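Long-range contacts in putative secreted cellulose binding protein (Streptomyces coelicolor, PDB 4OY7), which cleaves the glycosidic bonds of cellulose oxidatively as a copper-dependent lytic polysaccharide monooxygenase, of which this chain is the catalytic domain: residues 119-124 / 164-169; 91-96 / 190-195; 33-38 / 80-85; 85-90 / 124-129. All coordinates share one frame; numbering follows the deposited sequence.

Contact 1: 119-124 / 164-169; sequences TKPGWS and SGRSGD
A type II beta turn, Lys120 to Trp123, follows strand 112-119 of the mixed sheet and faces the loop that leads into strand 168-178. Pro121 and Gly122 suit its two central places: the ring fixes the phi of the first, and the positive phi of the second (95°) would push a beta carbon against the preceding carbonyl. The turn closes with Trp123 N donating to Lys120 O. The direct hydrogen bonds across the contact come from one side chain. Arg166, bent at chi2 and chi3, brings the end of its guanidinium to a single acceptor, with NH1 3.0 Å and NH2 2.9 Å from Thr119 O. Sharing one oxygen makes both bonds bent, 139° and 147° at the hydrogens; NH1 lies in the carbonyl plane and NH2 above it. Packing adds to this grip. The ring of Pro121 crosses the Arg166 side chain at about a right angle, with Pro121 CD 3.8 Å from Arg166 NH1, and Pro121 N sits over one face of the guanidinium. An alanine here, in place of Arg166, would remove both donors and this flat partner for the proline, and would probably loosen the turn from the opposing loop. Water completes the join: one molecule donates to Trp123 O at 2.9 Å and to Asp169 O at 2.7 Å.

Contact 2: 91-96 / 190-195; sequences RTHLTS and DVVFDG
Arg91 starts with CG in the crowded position between the backbone N and the carbonyl carbon (chi1 69°), then bends at chi3, so its chain crosses Val192 at about a right angle and Arg91 CD rests 3.6 Å from Val192 CG1. Its guanidinium is turned 63° from the Asp190 carboxylate, and two waters, accepting hydrogen bonds from Arg91 NH1 and NH2, bridge it to Asp190 OD2; Arg10 forms a salt bridge with Asp190 OD1. Arg91 NH2 also donates to Val191 O at 3.2 Å, from above the carbonyl plane. An alanine here, in place of Arg91, would remove the bond to Val191 O, the water-linked charge and the CD packed on Val192, and would probably leave this end of the strand pair less firmly held. The backbones beneath form a parallel pair, strand 92-94 flanking strand 184-193 of the mixed sheet in the beta sandwich. Thr92 N donates to Asp190 O, Val192 N to Thr92 O and Leu94 N to Val192 O, the last nearly along the C=O axis at 2.8 Å. His93 and Val192 share one face and lie side by side, with Val192 CG1 over the imidazole in a CH-pi contact, 3.7 Å from the ring centroid. At the ring's edge His93 ND1 donates to the syn lone pair of Asp194 OD2 at 2.8 Å. On the other face Leu94 crosses Val191 obliquely, and Leu94 CD1 lies 3.6 Å from Val191 CB. Further along, Gly195 N donates to Leu94 O; a beta carbon on Gly195 would collide with Thr95 OG1.

Contact 3: 33-38 / 80-85; sequences QAALDQ and SAYNAA
Ala35 and Ala81 meet methyl to methyl, and their small size lets the two backbones come close, with Ala35 CA 4.9 Å from Ala81 CA. Ala35 CB lies 3.6 Å from Ala81 CB, while Ala81 CB also reaches in to Ala35 CA at 3.5 Å. The Ala35 methyl serves a second partner, since it sits over one face of the Tyr82 ring, 4.0 Å from the centroid and 24° off the normal, as a CH-pi contact displaced toward the hydroxyl end of the ring. The phenol then uses its polar tip. Tyr82 OH donates a hydrogen bond to a water that in turn donates to Ala35 O, so Ala35 meets the tyrosine directly with its methyl and, through the water, with its carbonyl. Gln38, one turn further along the helix, stretches out with CG anti to the backbone N (chi1 174°) and an extended chain beyond. Its chain lies along the Ala81 methyl, Gln38 CB 4.0 Å and the amide carbon CD 3.9 Å from Ala81 CB, and its amide ends beside Ser80. Ala81 N is hydrogen-bonded to Ser39 OG of the same helix. The arrangement is the packing of an alpha-helix, 30-39, against a short 3-10 segment, 80-83, both in the insertion of helices and loops, with the short strand 51-52, that AA10 enzymes carry on their beta-sandwich core, here between strands 4-6 and 92-94.

Contact 4: 85-90 / 124-129; sequences ARSDWP and SPTSEL
A type I beta turn, Ser124 to Ser127, in the loop after strand 112-119 meets the irregular chain that leads to strand 92-94. Pro125 suits its first central place, where its ring already fixes the phi that the turn requires, and Ser127 N closes the turn on Ser124 O at 2.9 Å. No direct hydrogen bond joins the two segments. Their backbones are linked instead by one water, which donates to Ala85 O at 2.6 Å and to Thr126 O at 2.8 Å, and by a long, nearly straight CA-H...O contact from Thr126 CA to Ala85 O (3.6 Å). Small side chains fill the join. Ala85 CB points toward the turn and lies 3.5 Å from Pro125 O, an approach suited to a methyl group. Ser87 CB rests against two apolar tips, at 4.0 Å from Thr126 CG2 and slightly more from Pro125 CG. The Arg86 CB points away from the turn, and its guanidinium pairs with Asp88 in a side-on salt bridge, NE to OD1 and NH2 to OD2, both bonds almost straight and both on syn lone pairs. Two parallel bonds in the guanidinium plane fix the rotation of the two groups against each other, and the pair spans Ser87. Arg86 and Asp88 touch helix 30-39, while Trp89 packs on Cys14 of helix 10-18, and Leu129, at the far end of the turn segment, reaches Cys188 of strand 184-193.

In the fold
Contacts 1 and 2 lie 10 Å apart, centre to centre, and touch through neighbouring strands 168-178 and 184-193, where Gly168 O is 2.9 Å from Phe193 N in a probable hydrogen bond. Contact 4 shares Ser124 with contact 1 and Ala85 with contact 3, and so joins the loops beside the sheet to helix 30-39. Trp89 of contact 4 takes part: its ring packs on Tyr82 of contact 3 and its CB on Asp190 of contact 2. Contacts 1 and 3 do not touch. The copper, held by His1 and His110, takes no ligand from any of the four; in contact 3 the Leu36 side chain is about 7 Å from that of calcium-site residue Asp26, where no calcium is bound.

Contact 1: 119-124 / 164-169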
loop_
_atom_site.group_PDB
_atom_site.type_symbol
_atom_site.label_atom_id
_atom_site.label_comp_id
_atom_site.label_asym_id
_atom_site.label_seq_id
_atom_site.Cartn_x
_atom_site.Cartn_y
_atom_site.Cartn_z
ATOM N N THR A 119 -2.292 -6.598 9.708
ATOM C CA THR A 119 -2.966 -7.871 9.760
ATOM C C THR A 119 -2.679 -8.547 11.088
ATOM O O THR A 119 -1.580 -8.500 11.623
ATOM C CB THR A 119 -2.609 -8.787 8.571
ATOM O OG1 THR A 119 -1.182 -8.968 8.493
ATOM C CG2 THR A 119 -3.169 -8.206 7.288
ATOM N N LYS A 120 -3.721 -9.188 11.590
ATOM C CA LYS A 120 -3.670 -9.860 12.893
ATOM C C LYS A 120 -2.749 -11.065 12.890
ATOM O O LYS A 120 -2.524 -11.708 11.860
ATOM C CB LYS A 120 -5.067 -10.295 13.296
ATOM C CG LYS A 120 -6.006 -9.140 13.545
ATOM C CD LYS A 120 -7.399 -9.629 13.880
ATOM C CE LYS A 120 -8.368 -8.470 14.047
ATOM N NZ LYS A 120 -9.785 -8.899 14.216
ATOM N N PRO A 121 -2.231 -11.410 14.073
ATOM C CA PRO A 121 -1.440 -12.616 14.167
ATOM C C PRO A 121 -2.218 -13.811 13.614
ATOM O O PRO A 121 -3.427 -13.962 13.891
ATOM C CB PRO A 121 -1.224 -12.781 15.673
ATOM C CG PRO A 121 -1.428 -11.433 16.235
ATOM C CD PRO A 121 -2.449 -10.774 15.387
ATOM N N GLY A 122 -1.525 -14.656 12.866
ATOM C CA GLY A 122 -2.141 -15.840 12.304
ATOM C C GLY A 122 -2.627 -15.640 10.888
ATOM O O GLY A 122 -2.763 -16.617 10.149
ATOM N N TRP A 123 -2.906 -14.403 10.493
ATOM C CA TRP A 123 -3.265 -14.130 9.107
ATOM C C TRP A 123 -2.060 -14.316 8.218
ATOM O O TRP A 123 -0.979 -13.828 8.526
ATOM C CB TRP A 123 -3.797 -12.708 8.940
ATOM C CG TRP A 123 -4.261 -12.406 7.547
ATOM C CD1 TRP A 123 -5.511 -12.590 7.048
ATOM C CD2 TRP A 123 -3.470 -11.880 6.473
ATOM N NE1 TRP A 123 -5.563 -12.209 5.723
ATOM C CE2 TRP A 123 -4.324 -11.756 5.350
ATOM C CE3 TRP A 123 -2.133 -11.466 6.357
ATOM C CZ2 TRP A 123 -3.890 -11.244 4.131
ATOM C CZ3 TRP A 123 -1.704 -10.960 5.121
ATOM C CH2 TRP A 123 -2.581 -10.846 4.042
ATOM N N SER A 124 -2.253 -15.002 7.100
ATOM C CA SER A 124 -1.214 -15.106 6.085
ATOM C C SER A 124 -1.760 -14.725 4.702
ATOM O O SER A 124 -2.974 -14.860 4.416
ATOM C CB SER A 124 -0.590 -16.488 6.092
ATOM O OG SER A 124 -1.449 -17.390 5.423
ATOM N N SER A 164 5.561 -5.655 19.130
ATOM C CA SER A 164 6.329 -6.829 19.546
ATOM C C SER A 164 5.502 -8.103 19.428
ATOM O O SER A 164 4.278 -8.043 19.238
ATOM C CB SER A 164 6.755 -6.686 20.989
ATOM O OG SER A 164 7.643 -5.608 21.126
ATOM N N GLY A 165 6.189 -9.242 19.521
ATOM C CA GLY A 165 5.530 -10.549 19.536
ATOM C C GLY A 165 5.024 -11.017 18.187
ATOM O O GLY A 165 4.201 -11.919 18.142
ATOM N N ARG A 166 5.507 -10.424 17.104
ATOM C CA ARG A 166 5.086 -10.808 15.772
ATOM C C ARG A 166 6.178 -11.552 15.008
ATOM O O ARG A 166 7.390 -11.330 15.209
ATOM C CB ARG A 166 4.606 -9.567 14.994
ATOM C CG ARG A 166 3.430 -8.840 15.648
ATOM C CD ARG A 166 2.188 -9.722 15.754
ATOM N NE ARG A 166 1.810 -10.154 14.423
ATOM C CZ ARG A 166 0.942 -9.529 13.630
ATOM N NH1 ARG A 166 0.223 -8.469 14.044
ATOM N NH2 ARG A 166 0.744 -10.005 12.418
ATOM N N SER A 167 5.735 -12.448 14.131
ATOM C CA SER A 167 6.630 -13.204 13.281
ATOM C C SER A 167 5.942 -13.558 11.985
ATOM O O SER A 167 4.722 -13.462 11.902
ATOM C CB SER A 167 7.079 -14.467 13.991
ATOM O OG SER A 167 6.005 -15.383 14.151
ATOM N N GLY A 168 6.731 -13.956 10.988
ATOM C CA GLY A 168 6.201 -14.381 9.705
ATOM C C GLY A 168 5.576 -13.251 8.906
ATOM O O GLY A 168 5.763 -12.059 9.196
ATOM N N ASP A 169 4.844 -13.629 7.865
ATOM C CA ASP A 169 4.314 -12.660 6.920
ATOM C C ASP A 169 3.146 -11.897 7.526
ATOM O O ASP A 169 2.422 -12.411 8.381
ATOM C CB ASP A 169 3.808 -13.367 5.649
ATOM C CG ASP A 169 4.926 -13.919 4.764
ATOM O OD1 ASP A 169 6.081 -13.455 4.862
ATOM O OD2 ASP A 169 4.617 -14.788 3.906
HETATM O O HOH W 1 1.671 -15.022 8.509
#

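Contact 2: 91-96 / 190-195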
loop_
_atom_site.group_PDB
_atom_site.type_symbol
_atom_site.label_atom_id
_atom_site.label_comp_id
_atom_site.label_asym_id
_atom_site.label_seq_id
_atom_site.Cartn_x
_atom_site.Cartn_y
_atom_site.Cartn_z
ATOM N N ARG A 91 8.395 -8.161 -0.689
ATOM C CA ARG A 91 8.070 -7.767 0.663
ATOM C C ARG A 91 9.238 -7.082 1.344
ATOM O O ARG A 91 10.398 -7.264 0.978
ATOM C CB ARG A 91 7.609 -8.954 1.508
ATOM C CG ARG A 91 8.656 -10.013 1.858
ATOM C CD ARG A 91 8.045 -11.282 2.479
ATOM N NE ARG A 91 7.058 -11.825 1.548
ATOM C CZ ARG A 91 5.736 -11.702 1.663
ATOM N NH1 ARG A 91 4.963 -12.127 0.675
ATOM N NH2 ARG A 91 5.165 -11.167 2.739
ATOM N N THR A 92 8.893 -6.337 2.375
ATOM C CA THR A 92 9.852 -5.647 3.213
ATOM C C THR A 92 10.079 -6.446 4.495
ATOM O O THR A 92 9.126 -6.834 5.175
ATOM C CB THR A 92 9.347 -4.250 3.564
ATOM O OG1 THR A 92 9.080 -3.520 2.355
ATOM C CG2 THR A 92 10.404 -3.469 4.376
ATOM N N HIS A 93 11.353 -6.649 4.807
ATOM C CA HIS A 93 11.751 -7.395 5.989
ATOM C C HIS A 93 11.826 -6.436 7.169
ATOM O O HIS A 93 12.526 -5.415 7.103
ATOM C CB HIS A 93 13.094 -8.094 5.709
ATOM C CG HIS A 93 12.986 -9.147 4.653
ATOM N ND1 HIS A 93 13.084 -10.495 4.934
ATOM C CD2 HIS A 93 12.759 -9.054 3.321
ATOM C CE1 HIS A 93 12.917 -11.186 3.817
ATOM N NE2 HIS A 93 12.703 -10.337 2.828
ATOM N N LEU A 94 11.074 -6.763 8.227
ATOM C CA LEU A 94 10.947 -5.910 9.416
ATOM C C LEU A 94 11.311 -6.615 10.691
ATOM O O LEU A 94 11.269 -7.834 10.773
ATOM C CB LEU A 94 9.500 -5.476 9.595
ATOM C CG LEU A 94 8.876 -4.726 8.435
ATOM C CD1 LEU A 94 7.436 -4.386 8.746
ATOM C CD2 LEU A 94 9.681 -3.474 8.171
ATOM N N THR A 95 11.625 -5.813 11.715
ATOM C CA THR A 95 11.877 -6.341 13.038
ATOM C C THR A 95 10.707 -5.983 13.936
ATOM O O THR A 95 10.459 -4.799 14.233
ATOM C CB THR A 95 13.182 -5.800 13.613
ATOM O OG1 THR A 95 14.249 -6.065 12.693
ATOM C CG2 THR A 95 13.507 -6.490 14.950
ATOM N N SER A 96 10.017 -7.016 14.422
ATOM C CA SER A 96 8.973 -6.822 15.409
ATOM C C SER A 96 9.583 -6.139 16.638
ATOM O O SER A 96 10.633 -6.533 17.134
ATOM C CB SER A 96 8.378 -8.174 15.799
ATOM O OG SER A 96 7.393 -8.042 16.793
ATOM N N ASP A 190 3.169 -5.735 1.657
ATOM C CA ASP A 190 3.589 -7.015 2.164
ATOM C C ASP A 190 4.857 -6.882 2.977
ATOM O O ASP A 190 5.830 -6.235 2.537
ATOM C CB ASP A 190 3.829 -7.973 1.011
ATOM C CG ASP A 190 2.549 -8.334 0.297
ATOM O OD1 ASP A 190 2.307 -7.756 -0.766
ATOM O OD2 ASP A 190 1.748 -9.131 0.825
ATOM N N VAL A 191 4.867 -7.491 4.157
ATOM C CA VAL A 191 6.022 -7.428 5.063
ATOM C C VAL A 191 6.250 -8.812 5.659
ATOM O O VAL A 191 5.376 -9.707 5.559
ATOM C CB VAL A 191 5.837 -6.386 6.187
ATOM C CG1 VAL A 191 5.492 -5.028 5.578
ATOM C CG2 VAL A 191 4.798 -6.829 7.211
ATOM N N VAL A 192 7.417 -9.004 6.252
ATOM C CA VAL A 192 7.684 -10.205 7.052
ATOM C C VAL A 192 8.446 -9.782 8.285
ATOM O O VAL A 192 9.395 -8.996 8.196
ATOM C CB VAL A 192 8.413 -11.316 6.252
ATOM C CG1 VAL A 192 9.687 -10.805 5.614
ATOM C CG2 VAL A 192 8.700 -12.527 7.123
ATOM N N PHE A 193 8.003 -10.285 9.434
ATOM C CA PHE A 193 8.646 -10.012 10.711
ATOM C C PHE A 193 9.680 -11.105 10.970
ATOM O O PHE A 193 9.454 -12.064 11.752
ATOM C CB PHE A 193 7.623 -9.946 11.849
ATOM C CG PHE A 193 6.693 -8.764 11.777
ATOM C CD1 PHE A 193 7.137 -7.481 12.115
ATOM C CD2 PHE A 193 5.368 -8.934 11.407
ATOM C CE1 PHE A 193 6.259 -6.411 12.066
ATOM C CE2 PHE A 193 4.489 -7.867 11.372
ATOM C CZ PHE A 193 4.949 -6.604 11.684
ATOM N N ASP A 194 10.836 -10.959 10.327
ATOM C CA ASP A 194 11.926 -11.932 10.480
ATOM C C ASP A 194 13.227 -11.303 10.974
ATOM O O ASP A 194 14.254 -11.969 11.019
ATOM C CB ASP A 194 12.170 -12.697 9.185
ATOM C CG ASP A 194 12.654 -11.811 8.044
ATOM O OD1 ASP A 194 12.718 -10.557 8.190
ATOM O OD2 ASP A 194 12.955 -12.386 6.961
ATOM N N GLY A 195 13.198 -10.031 11.354
ATOM C CA GLY A 195 14.417 -9.336 11.742
ATOM C C GLY A 195 14.811 -9.492 13.197
ATOM O O GLY A 195 14.017 -9.998 14.021
HETATM O O HOH W 2 2.406 -10.489 3.104
HETATM O O HOH W 3 2.468 -11.690 -0.150
HETATM O O HOH W 4 6.447 -3.657 1.782
HETATM O O HOH W 5 11.451 -9.593 14.513
#

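Contact 3: 33-38 / 80-85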
loop_
_atom_site.group_PDB
_atom_site.type_symbol
_atom_site.label_atom_id
_atom_site.label_comp_id
_atom_site.label_asym_id
_atom_site.label_seq_id
_atom_site.Cartn_x
_atom_site.Cartn_y
_atom_site.Cartn_z
ATOM N N GLN A 33 4.792 -10.137 -12.241
ATOM C CA GLN A 33 4.538 -10.561 -13.621
ATOM C C GLN A 33 3.073 -10.936 -13.822
ATOM O O GLN A 33 2.463 -10.554 -14.825
ATOM C CB GLN A 33 5.434 -11.731 -14.025
ATOM C CG GLN A 33 5.234 -12.135 -15.480
ATOM C CD GLN A 33 5.585 -11.016 -16.448
ATOM O OE1 GLN A 33 4.726 -10.511 -17.182
ATOM N NE2 GLN A 33 6.850 -10.615 -16.445
ATOM N N ALA A 34 2.498 -11.664 -12.866
ATOM C CA ALA A 34 1.106 -12.086 -12.976
ATOM C C ALA A 34 0.171 -10.891 -12.976
ATOM O O ALA A 34 -0.771 -10.857 -13.763
ATOM C CB ALA A 34 0.737 -13.038 -11.848
ATOM N N ALA A 35 0.447 -9.913 -12.112
ATOM C CA ALA A 35 -0.383 -8.711 -12.026
ATOM C C ALA A 35 -0.245 -7.860 -13.270
ATOM O O ALA A 35 -1.214 -7.244 -13.718
ATOM C CB ALA A 35 -0.028 -7.890 -10.795
ATOM N N LEU A 36 0.949 -7.813 -13.844
ATOM C CA LEU A 36 1.136 -7.086 -15.103
ATOM C C LEU A 36 0.323 -7.746 -16.219
ATOM O O LEU A 36 -0.353 -7.075 -17.007
ATOM C CB LEU A 36 2.618 -7.031 -15.487
ATOM C CG LEU A 36 2.982 -6.362 -16.812
ATOM C CD1 LEU A 36 2.614 -4.890 -16.786
ATOM C CD2 LEU A 36 4.456 -6.500 -17.109
ATOM N N ASP A 37 0.389 -9.071 -16.281
ATOM C CA ASP A 37 -0.318 -9.832 -17.311
ATOM C C ASP A 37 -1.843 -9.703 -17.152
ATOM O O ASP A 37 -2.577 -9.614 -18.152
ATOM C CB ASP A 37 0.104 -11.306 -17.275
ATOM C CG ASP A 37 1.551 -11.533 -17.734
ATOM O OD1 ASP A 37 2.127 -12.603 -17.402
ATOM O OD2 ASP A 37 2.118 -10.665 -18.441
ATOM N N GLN A 38 -2.333 -9.673 -15.920
ATOM C CA GLN A 38 -3.769 -9.492 -15.734
ATOM C C GLN A 38 -4.254 -8.045 -15.875
ATOM O O GLN A 38 -5.103 -7.747 -16.711
ATOM C CB GLN A 38 -4.235 -10.040 -14.404
ATOM C CG GLN A 38 -5.699 -9.681 -14.197
ATOM C CD GLN A 38 -6.306 -10.226 -12.935
ATOM O OE1 GLN A 38 -5.964 -11.316 -12.490
ATOM N NE2 GLN A 38 -7.250 -9.468 -12.364
ATOM N N SER A 80 -7.051 -4.579 -10.030
ATOM C CA SER A 80 -7.675 -5.780 -9.469
ATOM C C SER A 80 -6.666 -6.881 -9.128
ATOM O O SER A 80 -6.818 -7.570 -8.110
ATOM C CB SER A 80 -8.773 -6.304 -10.410
ATOM O OG SER A 80 -9.465 -7.418 -9.855
ATOM N N ALA A 81 -5.637 -7.016 -9.953
ATOM C CA ALA A 81 -4.616 -8.060 -9.749
ATOM C C ALA A 81 -3.816 -7.914 -8.465
ATOM O O ALA A 81 -3.274 -8.900 -7.970
ATOM C CB ALA A 81 -3.661 -8.153 -10.947
ATOM N N TYR A 82 -3.801 -6.707 -7.911
ATOM C CA TYR A 82 -3.022 -6.376 -6.724
ATOM C C TYR A 82 -3.751 -6.832 -5.467
ATOM O O TYR A 82 -3.198 -6.767 -4.392
ATOM C CB TYR A 82 -2.617 -4.874 -6.735
ATOM C CG TYR A 82 -1.757 -4.604 -7.947
ATOM C CD1 TYR A 82 -0.388 -4.805 -7.910
ATOM C CD2 TYR A 82 -2.324 -4.257 -9.170
ATOM C CE1 TYR A 82 0.398 -4.623 -9.026
ATOM C CE2 TYR A 82 -1.548 -4.084 -10.295
ATOM C CZ TYR A 82 -0.174 -4.272 -10.226
ATOM O OH TYR A 82 0.634 -4.149 -11.343
ATOM N N ASN A 83 -4.980 -7.334 -5.604
ATOM C CA ASN A 83 -5.615 -8.106 -4.530
ATOM C C ASN A 83 -5.261 -9.603 -4.459
ATOM O O ASN A 83 -5.650 -10.257 -3.484
ATOM C CB ASN A 83 -7.165 -7.980 -4.599
ATOM C CG ASN A 83 -7.622 -6.572 -4.351
ATOM O OD1 ASN A 83 -7.286 -5.962 -3.302
ATOM N ND2 ASN A 83 -8.363 -6.025 -5.298
ATOM N N ALA A 84 -4.547 -10.150 -5.446
ATOM C CA ALA A 84 -4.262 -11.593 -5.485
ATOM C C ALA A 84 -3.690 -12.077 -4.164
ATOM O O ALA A 84 -2.720 -11.530 -3.647
ATOM C CB ALA A 84 -3.315 -11.914 -6.637
ATOM N N ALA A 85 -4.328 -13.100 -3.615
ATOM C CA ALA A 85 -3.954 -13.645 -2.319
ATOM C C ALA A 85 -2.823 -14.667 -2.519
ATOM O O ALA A 85 -3.048 -15.908 -2.584
ATOM C CB ALA A 85 -5.165 -14.292 -1.646
HETATM O O HOH W 6 -0.925 -4.459 -13.526
#

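Contact 4: 85-90 / 124-129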
loop_
_atom_site.group_PDB
_atom_site.type_symbol
_atom_site.label_atom_id
_atom_site.label_comp_id
_atom_site.label_asym_id
_atom_site.label_seq_id
_atom_site.Cartn_x
_atom_site.Cartn_y
_atom_site.Cartn_z
ATOM N N ALA A 85 -4.328 -13.100 -3.615
ATOM C CA ALA A 85 -3.954 -13.645 -2.319
ATOM C C ALA A 85 -2.823 -14.667 -2.519
ATOM O O ALA A 85 -3.048 -15.908 -2.584
ATOM C CB ALA A 85 -5.165 -14.292 -1.646
ATOM N N ARG A 86 -1.616 -14.117 -2.647
ATOM C CA ARG A 86 -0.400 -14.868 -2.949
ATOM C C ARG A 86 0.663 -14.541 -1.911
ATOM O O ARG A 86 0.680 -13.436 -1.358
ATOM C CB ARG A 86 0.151 -14.422 -4.306
ATOM C CG ARG A 86 -0.689 -14.764 -5.492
ATOM C CD ARG A 86 -0.150 -14.121 -6.754
ATOM N NE ARG A 86 1.085 -14.787 -7.140
ATOM C CZ ARG A 86 1.312 -15.333 -8.327
ATOM N NH1 ARG A 86 0.391 -15.311 -9.288
ATOM N NH2 ARG A 86 2.485 -15.902 -8.554
ATOM N N SER A 87 1.556 -15.490 -1.670
ATOM C CA SER A 87 2.636 -15.282 -0.704
ATOM C C SER A 87 3.963 -14.882 -1.348
ATOM O O SER A 87 4.964 -14.712 -0.635
ATOM C CB SER A 87 2.832 -16.558 0.098
ATOM O OG SER A 87 3.292 -17.615 -0.712
ATOM N N ASP A 88 3.977 -14.725 -2.665
ATOM C CA ASP A 88 5.226 -14.488 -3.408
ATOM C C ASP A 88 5.385 -13.029 -3.887
ATOM O O ASP A 88 6.303 -12.754 -4.655
ATOM C CB ASP A 88 5.435 -15.516 -4.548
ATOM C CG ASP A 88 4.310 -15.519 -5.590
ATOM O OD1 ASP A 88 3.247 -14.894 -5.353
ATOM O OD2 ASP A 88 4.534 -16.098 -6.681
ATOM N N TRP A 89 4.542 -12.109 -3.428
ATOM C CA TRP A 89 4.725 -10.695 -3.711
ATOM C C TRP A 89 6.061 -10.224 -3.118
ATOM O O TRP A 89 6.584 -10.859 -2.188
ATOM C CB TRP A 89 3.618 -9.861 -3.074
ATOM C CG TRP A 89 2.255 -9.960 -3.674
ATOM C CD1 TRP A 89 1.194 -10.705 -3.215
ATOM C CD2 TRP A 89 1.765 -9.246 -4.816
ATOM N NE1 TRP A 89 0.099 -10.504 -4.004
ATOM C CE2 TRP A 89 0.419 -9.638 -5.013
ATOM C CE3 TRP A 89 2.344 -8.358 -5.723
ATOM C CZ2 TRP A 89 -0.383 -9.100 -6.043
ATOM C CZ3 TRP A 89 1.563 -7.843 -6.740
ATOM C CH2 TRP A 89 0.206 -8.250 -6.923
ATOM N N PRO A 90 6.640 -9.150 -3.672
ATOM C CA PRO A 90 7.801 -8.572 -3.018
ATOM C C PRO A 90 7.451 -8.128 -1.619
ATOM O O PRO A 90 6.334 -7.745 -1.386
ATOM C CB PRO A 90 8.123 -7.345 -3.890
ATOM C CG PRO A 90 7.462 -7.593 -5.184
ATOM C CD PRO A 90 6.237 -8.388 -4.859
ATOM N N SER A 124 -2.253 -15.002 7.100
ATOM C CA SER A 124 -1.214 -15.106 6.085
ATOM C C SER A 124 -1.760 -14.725 4.702
ATOM O O SER A 124 -2.974 -14.860 4.416
ATOM C CB SER A 124 -0.590 -16.488 6.092
ATOM O OG SER A 124 -1.449 -17.390 5.423
ATOM N N PRO A 125 -0.855 -14.292 3.812
ATOM C CA PRO A 125 -1.259 -13.703 2.543
ATOM C C PRO A 125 -1.877 -14.620 1.494
ATOM O O PRO A 125 -2.345 -14.113 0.492
ATOM C CB PRO A 125 0.038 -13.048 2.032
ATOM C CG PRO A 125 1.117 -13.810 2.676
ATOM C CD PRO A 125 0.596 -14.133 4.036
ATOM N N THR A 126 -1.912 -15.924 1.727
ATOM C CA THR A 126 -2.705 -16.805 0.875
ATOM C C THR A 126 -4.191 -16.800 1.256
ATOM O O THR A 126 -4.989 -17.370 0.550
ATOM C CB THR A 126 -2.177 -18.248 0.840
ATOM O OG1 THR A 126 -2.078 -18.761 2.163
ATOM C CG2 THR A 126 -0.811 -18.286 0.152
ATOM N N SER A 127 -4.552 -16.110 2.330
ATOM C CA SER A 127 -5.940 -15.846 2.674
ATOM C C SER A 127 -6.415 -14.487 2.193
ATOM O O SER A 127 -5.635 -13.547 2.061
ATOM C CB SER A 127 -6.108 -15.877 4.182
ATOM O OG SER A 127 -5.737 -17.140 4.674
ATOM N N GLU A 128 -7.723 -14.387 1.990
ATOM C CA GLU A 128 -8.351 -13.105 1.676
ATOM C C GLU A 128 -8.016 -12.072 2.766
ATOM O O GLU A 128 -8.007 -12.389 3.951
ATOM C CB GLU A 128 -9.849 -13.324 1.598
ATOM C CG GLU A 128 -10.632 -12.090 1.241
ATOM C CD GLU A 128 -12.120 -12.339 1.179
ATOM O OE1 GLU A 128 -12.864 -11.365 1.028
ATOM O OE2 GLU A 128 -12.563 -13.492 1.256
ATOM N N LEU A 129 -7.754 -10.844 2.339
ATOM C CA LEU A 129 -7.597 -9.694 3.236
ATOM C C LEU A 129 -8.946 -9.018 3.447
ATOM O O LEU A 129 -9.492 -8.367 2.549
ATOM C CB LEU A 129 -6.592 -8.698 2.669
ATOM C CG LEU A 129 -6.392 -7.449 3.513
ATOM C CD1 LEU A 129 -5.684 -7.870 4.795
ATOM C CD2 LEU A 129 -5.587 -6.413 2.753
HETATM O O HOH W 7 -4.909 -17.705 -2.205
#